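Lmo0131 protein (PDB 4Q6J) is of unknown function but adopts the TIM-barrel fold of EAL domains, a family generally linked to hydrolysis of cyclic di-GMP, and may be such a phosphodiesterase. Local coordinates at residues F157-S162 with K176-F181; G207-E212 with M226-F231; C121-I126 with I172-T177. One frame throughout, in Å; residues are numbered along the deposited sequence. Where two conformers were deposited one is given.

Contact 1 of 3, residues F157-S162 with K176-F181; sequences FGKGYS and KTDMSF
Phe157 and Lys176 meet through their backbones, Phe157 N donating to Lys176 O over 3.0 Å. Beyond this bond a water takes over: it donates to Phe157 O (2.8 Å) and to Asp178 OD2 (2.8 Å) and accepts from Asp178 N, joining three polar atoms that do not bond to one another. Lys159 then runs across the Asp178 carboxylate at about a right angle. Its CB lies 3.7 Å from Asp178 OD2, CG swings out to 4.2 Å from that oxygen, and CD comes back to 3.5 Å. CE falls away, and NZ stops 5.1 Å from Asp178 OD1, short of a salt bridge. CG stands anti to the backbone N (chi1 166°), starting an extended chain whose methylenes flank the carboxylate. The Phe157 ring leads away to helix 163-169 and to Leu164 of the second subunit, and Ser162 OG hydrogen-bonds to Gly160 N of that subunit, placing this Phe-Gly-Lys-Gly loop of the EAL domain at a subunit interface. The chemistry implies a loop fastened to the strand end by one backbone bond and a shared water, to which the opposite charges of Lys159 and Asp178, not in contact, may add a long-range attraction.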
loop_
_atom_site.group_PDB
_atom_site.type_symbol
_atom_site.label_atom_id
_atom_site.label_comp_id
_atom_site.label_asym_id
_atom_site.label_seq_id
_atom_site.Cartn_x
_atom_site.Cartn_y
_atom_site.Cartn_z
ATOM N N PHE B 157 -8.754 -6.191 13.370
ATOM C CA PHE B 157 -7.944 -5.434 14.291
ATOM C C PHE B 157 -6.526 -5.969 14.313
ATOM O O PHE B 157 -6.247 -7.093 14.652
ATOM C CB PHE B 157 -8.505 -5.374 15.726
ATOM C CG PHE B 157 -7.702 -4.468 16.625
ATOM C CD1 PHE B 157 -6.594 -4.949 17.282
ATOM C CD2 PHE B 157 -7.988 -3.127 16.719
ATOM C CE1 PHE B 157 -5.834 -4.129 18.072
ATOM C CE2 PHE B 157 -7.214 -2.298 17.504
ATOM C CZ PHE B 157 -6.142 -2.801 18.184
ATOM N N GLY B 158 -5.642 -5.068 13.960
ATOM C CA GLY B 158 -4.217 -5.179 14.075
ATOM C C GLY B 158 -3.582 -5.747 12.835
ATOM O O GLY B 158 -2.415 -5.496 12.596
ATOM N N LYS B 159 -4.333 -6.524 12.066
ATOM C CA LYS B 159 -3.929 -6.844 10.708
ATOM C C LYS B 159 -4.051 -5.643 9.793
ATOM O O LYS B 159 -3.109 -5.289 9.110
ATOM C CB LYS B 159 -4.748 -8.009 10.155
ATOM C CG LYS B 159 -4.631 -8.191 8.648
ATOM C CD LYS B 159 -5.563 -9.266 8.114
ATOM C CE LYS B 159 -5.238 -9.572 6.660
ATOM N NZ LYS B 159 -6.401 -10.064 5.879
ATOM N N GLY B 160 -5.204 -4.977 9.845
ATOM C CA GLY B 160 -5.481 -3.860 8.963
ATOM C C GLY B 160 -4.594 -2.664 9.244
ATOM O O GLY B 160 -3.729 -2.712 10.119
ATOM N N TYR B 161 -4.816 -1.607 8.518
ATOM C CA TYR B 161 -3.983 -0.465 8.662
ATOM C C TYR B 161 -4.206 0.236 9.987
ATOM O O TYR B 161 -5.320 0.512 10.378
ATOM C CB TYR B 161 -4.300 0.473 7.537
ATOM C CG TYR B 161 -3.364 1.618 7.421
ATOM C CD1 TYR B 161 -3.782 2.906 7.696
ATOM C CD2 TYR B 161 -2.060 1.419 7.039
ATOM C CE1 TYR B 161 -2.914 3.968 7.594
ATOM C CE2 TYR B 161 -1.195 2.471 6.919
ATOM C CZ TYR B 161 -1.627 3.738 7.196
ATOM O OH TYR B 161 -0.742 4.764 7.077
ATOM N N SER B 162 -3.125 0.541 10.675
ATOM C CA SER B 162 -3.128 1.513 11.761
ATOM C C SER B 162 -4.320 1.300 12.688
ATOM O O SER B 162 -5.097 2.222 12.937
ATOM C CB SER B 162 -3.143 2.938 11.204
ATOM O OG SER B 162 -1.826 3.424 11.012
ATOM N N LYS B 176 -13.353 -6.013 16.394
ATOM C CA LYS B 176 -13.451 -7.329 15.799
ATOM C C LYS B 176 -12.063 -7.791 15.365
ATOM O O LYS B 176 -11.246 -7.009 14.857
ATOM C CB LYS B 176 -14.445 -7.308 14.634
ATOM C CG LYS B 176 -15.742 -6.636 15.048
ATOM C CD LYS B 176 -16.914 -6.955 14.148
ATOM C CE LYS B 176 -17.340 -8.414 14.239
ATOM N NZ LYS B 176 -18.052 -8.819 13.002
ATOM N N THR B 177 -11.787 -9.062 15.602
ATOM C CA THR B 177 -10.508 -9.647 15.232
ATOM C C THR B 177 -10.721 -10.739 14.217
ATOM O O THR B 177 -11.736 -11.414 14.234
ATOM C CB THR B 177 -9.833 -10.224 16.457
ATOM O OG1 THR B 177 -10.699 -11.206 17.040
ATOM C CG2 THR B 177 -9.567 -9.111 17.463
ATOM N N ASP B 178 -9.780 -10.914 13.310
ATOM C CA ASP B 178 -10.026 -11.882 12.266
ATOM C C ASP B 178 -9.433 -13.230 12.637
ATOM O O ASP B 178 -8.864 -13.403 13.721
ATOM C CB ASP B 178 -9.621 -11.361 10.878
ATOM C CG ASP B 178 -8.145 -11.304 10.672
ATOM O OD1 ASP B 178 -7.567 -12.335 10.280
ATOM O OD2 ASP B 178 -7.574 -10.215 10.856
HETATM N N MSE B 179 -9.582 -14.208 11.765
HETATM C CA MSE B 179 -9.368 -15.588 12.109
HETATM C C MSE B 179 -7.951 -15.882 12.560
HETATM O O MSE B 179 -7.776 -16.701 13.447
HETATM C CB MSE B 179 -9.835 -16.477 10.965
HETATM C CG MSE B 179 -8.738 -16.881 10.010
HETATM SE SE MSE B 179 -8.030 -18.626 10.571
HETATM C CE MSE B 179 -8.512 -19.376 8.817
ATOM N N SER B 180 -6.956 -15.265 11.947
ATOM C CA SER B 180 -5.566 -15.522 12.303
ATOM C C SER B 180 -5.268 -15.173 13.769
ATOM O O SER B 180 -4.443 -15.800 14.433
ATOM C CB SER B 180 -4.656 -14.686 11.424
ATOM O OG SER B 180 -4.804 -13.326 11.764
ATOM N N PHE B 181 -5.936 -14.146 14.252
ATOM C CA PHE B 181 -5.703 -13.672 15.596
ATOM C C PHE B 181 -5.924 -14.761 16.671
ATOM O O PHE B 181 -5.295 -14.727 17.735
ATOM C CB PHE B 181 -6.618 -12.481 15.854
ATOM C CG PHE B 181 -6.134 -11.569 16.934
ATOM C CD1 PHE B 181 -4.998 -10.807 16.752
ATOM C CD2 PHE B 181 -6.813 -11.464 18.115
ATOM C CE1 PHE B 181 -4.550 -9.959 17.736
ATOM C CE2 PHE B 181 -6.360 -10.605 19.113
ATOM C CZ PHE B 181 -5.225 -9.863 18.911
HETATM O O HOH W 1 -7.218 -9.475 13.572
#

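Contact 2 of 3, residues G207-E212 with M226-F231; sequences GKVVTE and MKVDYF
Val210 and Thr211 pair in parallel with Tyr230 and Phe231, Val209 O accepting from Tyr230 N at 3.2 Å, and more weakly from Asp229 N, while Thr211 N donates to Tyr230 O at 3.1 Å. Just before the paired residues a side chain does the work of a backbone carbonyl: Asp229 OD2 accepts a hydrogen bond from Val209 N at 2.9 Å, met on its anti side and 30° out of the carboxylate plane. The same oxygen accepts from His203 NE2, so two donors hold the carboxylate. Asp229 CG stands anti to its own carbonyl carbon (chi1 -56°), which sets it on the side of Lys208 and Val209 N. Lys208 crosses this carboxylate at about a right angle and extends to the phenol, its CD 3.4 Å from Tyr230 OH. Asp229 CB sits 3.6 Å above one face of the Tyr230 ring, toward the rim, and Val210 CG2 packs 3.8 Å from Tyr230 CB. On the sheet face carrying Thr211 and Phe231, Thr211 OG1 lies in plane at the Phe231 ring edge, 3.5 Å from CD1. This hydroxyl is buried with no polar partner in the model. Thr211 CG2 meets Val228 CG1 tip to tip at 3.6 Å. The contact closes a beta-alpha-beta unit: helix 217-225, ended by a Schellman motif at Lys227, joins the two strands, and its Leu223 packs on Thr211, Val228 and Phe231. Strand 174-177 flanks 208-211, and strand 20-29 runs antiparallel to 230-231.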
loop_
_atom_site.group_PDB
_atom_site.type_symbol
_atom_site.label_atom_id
_atom_site.label_comp_id
_atom_site.label_asym_id
_atom_site.label_seq_id
_atom_site.Cartn_x
_atom_site.Cartn_y
_atom_site.Cartn_z
ATOM N N GLY B 207 -15.282 -0.749 25.722
ATOM C CA GLY B 207 -15.872 -1.404 24.575
ATOM C C GLY B 207 -15.937 -2.903 24.800
ATOM O O GLY B 207 -15.710 -3.387 25.927
ATOM N N LYS B 208 -16.253 -3.633 23.727
ATOM C CA LYS B 208 -16.313 -5.077 23.745
ATOM C C LYS B 208 -15.598 -5.637 22.530
ATOM O O LYS B 208 -15.363 -4.925 21.570
ATOM C CB LYS B 208 -17.757 -5.537 23.773
ATOM C CG LYS B 208 -18.440 -5.023 25.023
ATOM C CD LYS B 208 -19.732 -5.668 25.347
ATOM C CE LYS B 208 -20.162 -5.249 26.731
ATOM N NZ LYS B 208 -21.484 -5.808 26.991
ATOM N N VAL B 209 -15.258 -6.913 22.570
ATOM C CA VAL B 209 -14.494 -7.546 21.511
ATOM C C VAL B 209 -15.304 -8.665 20.879
ATOM O O VAL B 209 -15.921 -9.440 21.603
ATOM C CB VAL B 209 -13.229 -8.184 22.116
ATOM C CG1 VAL B 209 -12.494 -8.996 21.084
ATOM C CG2 VAL B 209 -12.322 -7.122 22.665
ATOM N N VAL B 210 -15.288 -8.779 19.548
ATOM C CA VAL B 210 -15.852 -9.947 18.862
ATOM C C VAL B 210 -14.690 -10.684 18.223
ATOM O O VAL B 210 -13.930 -10.072 17.498
ATOM C CB VAL B 210 -16.825 -9.592 17.692
ATOM C CG1 VAL B 210 -17.274 -10.875 17.000
ATOM C CG2 VAL B 210 -18.027 -8.807 18.151
ATOM N N THR B 211 -14.525 -11.978 18.487
ATOM C CA THR B 211 -13.500 -12.731 17.777
ATOM C C THR B 211 -14.169 -13.552 16.674
ATOM O O THR B 211 -14.981 -14.405 16.972
ATOM C CB THR B 211 -12.697 -13.649 18.736
ATOM O OG1 THR B 211 -13.597 -14.435 19.519
ATOM C CG2 THR B 211 -11.842 -12.835 19.664
ATOM N N GLU B 212 -13.843 -13.262 15.408
ATOM C CA GLU B 212 -14.349 -14.025 14.279
ATOM C C GLU B 212 -13.402 -15.185 13.994
ATOM O O GLU B 212 -12.287 -15.234 14.513
ATOM C CB GLU B 212 -14.429 -13.169 13.021
ATOM C CG GLU B 212 -15.048 -11.819 13.223
ATOM C CD GLU B 212 -15.281 -11.101 11.894
ATOM O OE1 GLU B 212 -15.167 -11.743 10.829
ATOM O OE2 GLU B 212 -15.571 -9.894 11.898
HETATM N N MSE B 226 -10.281 -15.571 28.532
HETATM C CA MSE B 226 -9.622 -14.290 28.321
HETATM C C MSE B 226 -10.599 -13.131 28.157
HETATM O O MSE B 226 -10.210 -12.033 27.749
HETATM C CB MSE B 226 -8.686 -14.369 27.137
HETATM C CG MSE B 226 -7.492 -15.186 27.471
HETATM SE SE MSE B 226 -6.250 -15.196 26.030
HETATM C CE MSE B 226 -7.311 -16.206 24.782
ATOM N N LYS B 227 -11.862 -13.393 28.480
ATOM C CA LYS B 227 -12.874 -12.354 28.592
ATOM C C LYS B 227 -13.367 -11.785 27.260
ATOM O O LYS B 227 -13.914 -10.685 27.227
ATOM C CB LYS B 227 -12.412 -11.227 29.545
ATOM C CG LYS B 227 -11.897 -11.720 30.929
ATOM C CD LYS B 227 -11.382 -10.579 31.806
ATOM C CE LYS B 227 -10.517 -11.103 32.953
ATOM N NZ LYS B 227 -9.155 -11.541 32.514
ATOM N N VAL B 228 -13.202 -12.531 26.169
ATOM C CA VAL B 228 -13.782 -12.109 24.899
ATOM C C VAL B 228 -15.292 -12.062 25.087
ATOM O O VAL B 228 -15.869 -12.968 25.680
ATOM C CB VAL B 228 -13.409 -13.075 23.756
ATOM C CG1 VAL B 228 -14.095 -12.656 22.500
ATOM C CG2 VAL B 228 -11.899 -13.090 23.542
ATOM N N ASP B 229 -15.947 -11.023 24.596
ATOM C CA ASP B 229 -17.375 -10.886 24.823
ATOM C C ASP B 229 -18.263 -11.707 23.867
ATOM O O ASP B 229 -19.287 -12.212 24.273
ATOM C CB ASP B 229 -17.761 -9.430 24.679
ATOM C CG ASP B 229 -16.987 -8.538 25.591
ATOM O OD1 ASP B 229 -17.465 -8.364 26.712
ATOM O OD2 ASP B 229 -15.908 -8.022 25.192
ATOM N N TYR B 230 -17.870 -11.796 22.591
ATOM C CA TYR B 230 -18.730 -12.360 21.545
ATOM C C TYR B 230 -17.929 -13.203 20.602
ATOM O O TYR B 230 -16.766 -12.915 20.355
ATOM C CB TYR B 230 -19.400 -11.276 20.707
ATOM C CG TYR B 230 -20.149 -10.250 21.524
ATOM C CD1 TYR B 230 -21.331 -10.575 22.167
ATOM C CD2 TYR B 230 -19.682 -8.951 21.639
ATOM C CE1 TYR B 230 -22.016 -9.643 22.919
ATOM C CE2 TYR B 230 -20.367 -8.003 22.377
ATOM C CZ TYR B 230 -21.533 -8.356 23.014
ATOM O OH TYR B 230 -22.207 -7.419 23.738
ATOM N N PHE B 231 -18.577 -14.223 20.052
ATOM C CA PHE B 231 -17.947 -15.136 19.105
ATOM C C PHE B 231 -18.663 -15.132 17.755
ATOM O O PHE B 231 -19.878 -14.961 17.680
ATOM C CB PHE B 231 -17.994 -16.578 19.629
ATOM C CG PHE B 231 -17.296 -16.798 20.958
ATOM C CD1 PHE B 231 -16.077 -16.189 21.238
ATOM C CD2 PHE B 231 -17.865 -17.620 21.919
ATOM C CE1 PHE B 231 -15.441 -16.413 22.449
ATOM C CE2 PHE B 231 -17.231 -17.828 23.122
ATOM C CZ PHE B 231 -16.029 -17.224 23.382
#

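Contact 3 of 3, residues C121-I126 with I172-T177; sequences CLEIEI and IDIVKT. With EDO (1,2-ethanediol), chain N.
The carboxylates of Glu123 and Glu125 are the flat groups here, and Glu125 is approached over a face: Lys176 CD stands above it, 4.0 Å from Glu125 CD and at similar separations from both oxygens. Lys176 NZ lies on that same side but displaced toward OE1, where it forms a long, weak salt bridge of 3.4 Å to Glu125 OE1. The Lys176 ammonium is held more closely by Glu212, with Gln232 as another acceptor. The two carboxylates are tied to the lysine by one water, which donates to Glu123 OE2 at 2.8 Å, accepts from Lys176 NZ at 2.7 Å and gives a longer bond to Glu125 OE1. Glu123 has different surroundings. Ile174 CD1 rises above the OE1 end of its carboxylate, 3.4 Å from OE1, whereas the water lies on the opposite side of the plane. Between these two sides, close to the plane, O1 of a 1,2-ethanediol, probably from the crystallisation liquor, donates to Glu123 OE1 at 2.6 Å; the diol also bonds to Lys27. Glu123 OE2 accepts from Ser153 as well, so this buried carboxylate is well supplied with donors. Ile126 CD1 and Ile172 CD1 touch at 4.0 Å, two branch ends that meet obliquely. The strands run in broadly the same direction, with 48° between their axes and a closest approach of 9.0 Å, too far for a direct ladder. Strand 151-154 lies between them in the sheet, pairing with both. Strand 89-95 flanks 122-127 on its other edge and strand 208-211 flanks 174-177. Glu123, Glu125 and Lys176 gather on one side of this sheet, consistent with the barrel interior, and the Ile126-Ile172 pair lies on the other, where Ile172 also packs on Val152.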
loop_
_atom_site.group_PDB
_atom_site.type_symbol
_atom_site.label_atom_id
_atom_site.label_comp_id
_atom_site.label_asym_id
_atom_site.label_seq_id
_atom_site.Cartn_x
_atom_site.Cartn_y
_atom_site.Cartn_z
ATOM N N CYS B 121 -29.909 -1.192 17.424
ATOM C CA CYS B 121 -29.663 -2.518 16.887
ATOM C C CYS B 121 -28.897 -2.500 15.568
ATOM O O CYS B 121 -28.730 -3.534 14.944
ATOM C CB CYS B 121 -30.970 -3.237 16.694
ATOM S SG CYS B 121 -31.794 -3.524 18.249
ATOM N N LEU B 122 -28.463 -1.324 15.124
ATOM C CA LEU B 122 -27.571 -1.249 13.961
ATOM C C LEU B 122 -26.157 -1.021 14.434
ATOM O O LEU B 122 -25.930 -0.253 15.354
ATOM C CB LEU B 122 -27.962 -0.156 12.946
ATOM C CG LEU B 122 -27.075 0.023 11.698
ATOM C CD1 LEU B 122 -27.461 -0.972 10.641
ATOM C CD2 LEU B 122 -27.221 1.427 11.175
ATOM N N GLU B 123 -25.227 -1.698 13.757
ATOM C CA GLU B 123 -23.794 -1.540 13.950
ATOM C C GLU B 123 -23.145 -1.205 12.591
ATOM O O GLU B 123 -23.342 -1.913 11.617
ATOM C CB GLU B 123 -23.220 -2.833 14.528
ATOM C CG GLU B 123 -21.721 -2.911 14.522
ATOM C CD GLU B 123 -21.228 -4.237 15.143
ATOM O OE1 GLU B 123 -21.796 -4.630 16.179
ATOM O OE2 GLU B 123 -20.306 -4.892 14.603
ATOM N N ILE B 124 -22.424 -0.091 12.537
ATOM C CA ILE B 124 -21.573 0.215 11.395
ATOM C C ILE B 124 -20.228 -0.409 11.662
ATOM O O ILE B 124 -19.575 -0.068 12.632
ATOM C CB ILE B 124 -21.377 1.723 11.208
ATOM C CG1 ILE B 124 -22.678 2.385 10.743
ATOM C CG2 ILE B 124 -20.244 2.013 10.230
ATOM C CD1 ILE B 124 -22.594 3.895 10.638
ATOM N N GLU B 125 -19.844 -1.349 10.802
ATOM C CA GLU B 125 -18.564 -2.021 10.898
ATOM C C GLU B 125 -17.607 -1.444 9.859
ATOM O O GLU B 125 -17.822 -1.567 8.658
ATOM C CB GLU B 125 -18.714 -3.525 10.708
ATOM C CG GLU B 125 -17.371 -4.177 10.533
ATOM C CD GLU B 125 -17.428 -5.678 10.436
ATOM O OE1 GLU B 125 -18.457 -6.274 10.755
ATOM O OE2 GLU B 125 -16.416 -6.283 10.043
ATOM N N ILE B 126 -16.562 -0.786 10.326
ATOM C CA ILE B 126 -15.640 -0.072 9.458
ATOM C C ILE B 126 -14.678 -1.079 8.839
ATOM O O ILE B 126 -14.023 -1.841 9.559
ATOM C CB ILE B 126 -14.856 1.040 10.232
ATOM C CG1 ILE B 126 -15.823 1.969 10.967
ATOM C CG2 ILE B 126 -13.917 1.811 9.294
ATOM C CD1 ILE B 126 -15.157 2.835 11.971
ATOM N N ILE B 172 -15.145 4.100 18.594
ATOM C CA ILE B 172 -15.366 2.673 18.450
ATOM C C ILE B 172 -16.022 2.038 19.689
ATOM O O ILE B 172 -15.612 2.295 20.819
ATOM C CB ILE B 172 -14.022 1.959 18.153
ATOM C CG1 ILE B 172 -13.279 2.630 16.999
ATOM C CG2 ILE B 172 -14.250 0.514 17.853
ATOM C CD1 ILE B 172 -14.105 2.769 15.780
ATOM N N ASP B 173 -17.058 1.223 19.458
ATOM C CA ASP B 173 -17.737 0.442 20.499
ATOM C C ASP B 173 -17.254 -1.017 20.528
ATOM O O ASP B 173 -17.162 -1.628 21.585
ATOM C CB ASP B 173 -19.255 0.397 20.263
ATOM C CG ASP B 173 -19.908 1.757 20.303
ATOM O OD1 ASP B 173 -19.821 2.422 21.353
ATOM O OD2 ASP B 173 -20.522 2.148 19.300
ATOM N N ILE B 174 -16.989 -1.588 19.362
ATOM C CA ILE B 174 -16.662 -3.007 19.263
ATOM C C ILE B 174 -15.429 -3.219 18.381
ATOM O O ILE B 174 -15.327 -2.693 17.274
ATOM C CB ILE B 174 -17.854 -3.827 18.701
ATOM C CG1 ILE B 174 -19.034 -3.825 19.672
ATOM C CG2 ILE B 174 -17.444 -5.245 18.365
ATOM C CD1 ILE B 174 -20.306 -3.400 19.009
ATOM N N VAL B 175 -14.478 -3.971 18.915
ATOM C CA VAL B 175 -13.303 -4.383 18.171
ATOM C C VAL B 175 -13.492 -5.809 17.696
ATOM O O VAL B 175 -13.764 -6.695 18.499
ATOM C CB VAL B 175 -12.046 -4.317 19.051
ATOM C CG1 VAL B 175 -10.911 -5.147 18.449
ATOM C CG2 VAL B 175 -11.643 -2.854 19.283
ATOM N N LYS B 176 -13.353 -6.013 16.394
ATOM C CA LYS B 176 -13.451 -7.329 15.799
ATOM C C LYS B 176 -12.063 -7.791 15.365
ATOM O O LYS B 176 -11.246 -7.009 14.857
ATOM C CB LYS B 176 -14.445 -7.308 14.634
ATOM C CG LYS B 176 -15.742 -6.636 15.048
ATOM C CD LYS B 176 -16.914 -6.955 14.148
ATOM C CE LYS B 176 -17.340 -8.414 14.239
ATOM N NZ LYS B 176 -18.052 -8.819 13.002
ATOM N N THR B 177 -11.787 -9.062 15.602
ATOM C CA THR B 177 -10.508 -9.647 15.232
ATOM C C THR B 177 -10.721 -10.739 14.217
ATOM O O THR B 177 -11.736 -11.414 14.234
ATOM C CB THR B 177 -9.833 -10.224 16.457
ATOM O OG1 THR B 177 -10.699 -11.206 17.040
ATOM C CG2 THR B 177 -9.567 -9.111 17.463
HETATM C C1 EDO N . -20.881 -6.878 18.808
HETATM O O1 EDO N . -20.702 -6.672 17.398
HETATM C C2 EDO N . -22.030 -7.834 19.082
HETATM O O2 EDO N . -21.689 -9.157 18.656
HETATM O O HOH W 2 -20.355 -7.360 13.220
#

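Of the segments in these contacts, strand 122-127 comes first from the N terminus, and its partner in contact 3 arrives only after strand 151-154 and helix 163-169 have been traversed. The loop of contact 1, 157-162, lies inside the long loop that contact 3 closes. Both second segments use strand 174-177 and share Lys176 and Thr177, with 176-181 continuing beyond the strand. Contact 2 follows in series, closing the beta-alpha-beta crossover through helix 217-225. It remains joined to the others through the sheet: strand 208-211 lies beside 174-177, with Val210 N probably hydrogen-bonded to Val175 O and Glu212 bridged to Lys176. Strand 174-177 thus links the loop at the subunit interface, the barrel interior and the final beta-alpha-beta unit.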